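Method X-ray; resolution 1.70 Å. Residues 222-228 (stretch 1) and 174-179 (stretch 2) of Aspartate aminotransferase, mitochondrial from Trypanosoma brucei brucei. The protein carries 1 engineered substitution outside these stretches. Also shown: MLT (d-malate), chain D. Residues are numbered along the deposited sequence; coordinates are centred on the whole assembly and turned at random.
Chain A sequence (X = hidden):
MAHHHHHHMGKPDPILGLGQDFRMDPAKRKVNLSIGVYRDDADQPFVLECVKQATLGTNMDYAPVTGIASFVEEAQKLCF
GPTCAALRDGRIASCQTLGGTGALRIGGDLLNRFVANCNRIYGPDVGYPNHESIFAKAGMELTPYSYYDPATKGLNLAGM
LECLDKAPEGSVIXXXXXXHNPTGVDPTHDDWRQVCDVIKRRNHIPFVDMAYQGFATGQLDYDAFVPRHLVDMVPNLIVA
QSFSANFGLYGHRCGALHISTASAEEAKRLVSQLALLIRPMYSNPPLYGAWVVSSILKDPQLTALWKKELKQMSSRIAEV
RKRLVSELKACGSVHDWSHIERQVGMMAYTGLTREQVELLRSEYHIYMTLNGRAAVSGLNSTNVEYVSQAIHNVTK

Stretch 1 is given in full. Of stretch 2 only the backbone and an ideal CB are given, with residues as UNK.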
# COMPACT_ATOMS: atom_id res chain seq x y z
N TYR A 222 -3.97 -21.12 20.04
CA TYR A 222 -3.17 -22.23 19.53
C TYR A 222 -2.39 -21.80 18.29
O TYR A 222 -1.20 -22.10 18.15
CB TYR A 222 -4.08 -23.43 19.23
CG TYR A 222 -3.37 -24.66 18.68
CD1 TYR A 222 -3.09 -24.77 17.32
CD2 TYR A 222 -3.02 -25.72 19.52
CE1 TYR A 222 -2.44 -25.89 16.81
CE2 TYR A 222 -2.39 -26.85 19.01
CZ TYR A 222 -2.11 -26.93 17.66
OH TYR A 222 -1.48 -28.06 17.17
N ASP A 223 -3.05 -21.09 17.37
CA ASP A 223 -2.40 -20.75 16.12
C ASP A 223 -1.30 -19.70 16.31
O ASP A 223 -0.46 -19.55 15.43
CB ASP A 223 -3.41 -20.23 15.09
CG ASP A 223 -4.30 -21.32 14.54
OD1 ASP A 223 -4.03 -22.53 14.80
OD2 ASP A 223 -5.28 -20.96 13.85
N ALA A 224 -1.34 -18.96 17.41
CA ALA A 224 -0.29 -17.97 17.66
C ALA A 224 0.81 -18.51 18.60
O ALA A 224 1.60 -17.75 19.17
CB ALA A 224 -0.89 -16.66 18.22
N PHE A 225 0.85 -19.83 18.78
CA PHE A 225 1.85 -20.41 19.68
C PHE A 225 3.29 -20.00 19.33
O PHE A 225 4.06 -19.65 20.21
CB PHE A 225 1.73 -21.96 19.68
CG PHE A 225 2.77 -22.63 20.51
CD1 PHE A 225 2.68 -22.60 21.89
CD2 PHE A 225 3.86 -23.26 19.93
CE1 PHE A 225 3.66 -23.22 22.69
CE2 PHE A 225 4.85 -23.84 20.71
CZ PHE A 225 4.73 -23.85 22.09
N VAL A 226 3.64 -20.03 18.05
CA VAL A 226 5.04 -19.78 17.69
C VAL A 226 5.54 -18.36 18.08
O VAL A 226 6.58 -18.26 18.74
CB VAL A 226 5.26 -20.06 16.19
CG1 VAL A 226 6.62 -19.56 15.74
CG2 VAL A 226 5.18 -21.58 15.96
N PRO A 227 4.80 -17.29 17.75
CA PRO A 227 5.31 -15.98 18.21
C PRO A 227 5.18 -15.79 19.73
O PRO A 227 6.06 -15.19 20.37
CB PRO A 227 4.43 -14.98 17.45
CG PRO A 227 3.20 -15.75 17.08
CD PRO A 227 3.67 -17.15 16.82
N ARG A 228 4.13 -16.33 20.33
CA ARG A 228 4.00 -16.18 21.77
C ARG A 228 5.08 -16.94 22.54
O ARG A 228 5.58 -16.48 23.57
CB ARG A 228 2.61 -16.63 22.22
CG ARG A 228 1.52 -15.75 21.66
CD ARG A 228 0.15 -16.10 22.21
NE ARG A 228 -0.88 -15.32 21.51
CZ ARG A 228 -2.18 -15.39 21.77
NH1 ARG A 228 -2.62 -16.19 22.74
NH2 ARG A 228 -3.04 -14.65 21.08
N UNK A 174 13.28 -17.50 8.89
CA UNK A 174 11.88 -17.32 8.50
C UNK A 174 11.08 -18.59 8.78
O UNK A 174 11.45 -19.65 8.29
CB UNK A 174 11.78 -16.94 7.02
N UNK A 175 9.99 -18.47 9.54
CA UNK A 175 9.13 -19.64 9.83
C UNK A 175 7.67 -19.27 9.61
O UNK A 175 7.28 -18.13 9.89
CB UNK A 175 9.34 -20.14 11.26
N UNK A 176 6.87 -20.22 9.13
CA UNK A 176 5.42 -19.99 8.98
C UNK A 176 4.76 -20.38 10.32
O UNK A 176 5.01 -21.47 10.82
CB UNK A 176 4.84 -20.79 7.82
N UNK A 177 3.91 -19.52 10.89
CA UNK A 177 3.33 -19.80 12.21
C UNK A 177 2.43 -21.04 12.21
O UNK A 177 2.40 -21.78 13.19
CB UNK A 177 2.53 -18.59 12.69
N UNK A 178 1.69 -21.20 11.13
CA UNK A 178 0.74 -22.30 10.92
C UNK A 178 0.19 -22.20 9.52
O UNK A 178 0.35 -21.17 8.85
CB UNK A 178 -0.39 -22.27 11.95
N UNK A 179 -0.48 -23.27 9.08
CA UNK A 179 -0.91 -23.42 7.70
C UNK A 179 0.20 -23.03 6.72
O UNK A 179 0.05 -22.13 5.88
CB UNK A 179 -2.16 -22.57 7.45
C1 MLT D . 1.52 -25.38 24.61
O1 MLT D . 2.01 -26.14 23.73
O2 MLT D . 2.15 -25.15 25.68
C2 MLT D . 0.17 -24.73 24.37
O3 MLT D . -0.20 -25.13 23.08

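Position 174 lies on an extended backbone (phi/psi -82/125), and its ideal CB has nothing of residues 222-228 within 5.5 Å. The visible atoms set no requirement beyond compatibility with a strand, so a wide range of side chains would fit. The residue is Leu174, which takes no part in this contact.

Position 175 is also extended (-133/145), but here the CA-to-CB bond points toward the helical segment. The ideal CB lies 5.3 Å from Val226 CG1, a gap that leaves room for further atoms, and what it faces is a methyl group with no donor or acceptor to satisfy. An aliphatic side chain of modest size is the natural choice; valine, isoleucine or leucine could each serve, and the extended backbone favours the beta-branched pair. The deposited residue is Val175, with chi1 in the m rotamer. Its CG2 approaches Val226 CG1 to 4.1 Å, an apolar contact that closes the gap left by the backbone.

At position 176 the strand alternation turns CA-to-CB away from residues 222-228, and no atom of that segment lies within 5.5 Å of the ideal CB. Polar, aromatic and aliphatic residues are all conceivable. His176 occupies the site; its CB is 8.2 Å from Val226 CG2, and the imidazole lies farther away still.

Position 177 departs from the extended conformation (-64/-38), and its CB points sideways, passing beside Asp223 O (4.2 Å from the ideal CB), Pro227 CD (4.5 Å) and Val226 CB (4.7 Å). A small residue such as alanine or serine would pack there comfortably, though a longer side chain leading off past these atoms is not excluded by what is visible. Ala177 is found, its methyl CB making an apolar contact with Pro227 CD at 4.5 Å. Its backbone matters as well: Ala177 O lies 3.9 Å from Val226 CG2, and a water donates hydrogen bonds to Ala177 O (2.7 Å from the water O) and to Asp223 O (2.8 Å) while accepting one from Val226 N (3.0 Å). With no direct hydrogen bond between the segments, this water joins their backbones and satisfies the amide of Val226, near the start of the helix that follows the N-cap residue Ala224.

Position 178 is almost fully extended (-175/167) and directs CB toward the other segment; the ideal CB at 178 is 4.4 Å from Asp223 O. The setting combines a carbonyl oxygen with the aliphatic CB of Asp223, so a small side chain, polar or weakly polar, would suit: serine, cysteine, alanine or threonine. Cys178 is deposited, with chi1 at 51° (p). This rotamer brings SG to 3.6 Å from Asp223 O and 3.7 Å from Asp223 CB, a close packing contact. The carboxylate of Asp223 is engaged elsewhere in the structure.

Position 179 has a positive phi (45/59), a conformation that glycine, asparagine or aspartate adopts most readily, and nothing of residues 222-228 comes within 5.5 Å of its ideal CB. The residue is nevertheless Ala179, which makes no contact here.

Stretch 2 (174-179) LVHACA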
# COMPACT_ATOMS: atom_id res chain seq x y z
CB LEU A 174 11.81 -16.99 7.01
CG LEU A 174 10.44 -16.69 6.39
CD1 LEU A 174 9.88 -15.43 7.03
CD2 LEU A 174 10.64 -16.49 4.89
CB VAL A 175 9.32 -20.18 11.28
CG1 VAL A 175 10.76 -20.69 11.51
CG2 VAL A 175 8.91 -19.13 12.33
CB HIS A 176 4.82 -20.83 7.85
CG HIS A 176 5.39 -20.57 6.49
ND1 HIS A 176 4.60 -20.55 5.36
CD2 HIS A 176 6.66 -20.35 6.07
CE1 HIS A 176 5.36 -20.32 4.30
NE2 HIS A 176 6.62 -20.19 4.70
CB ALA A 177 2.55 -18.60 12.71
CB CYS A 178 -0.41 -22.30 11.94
SG CYS A 178 -1.30 -20.75 12.13
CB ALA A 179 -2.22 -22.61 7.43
O HOH W 1 1.91 -21.08 15.78
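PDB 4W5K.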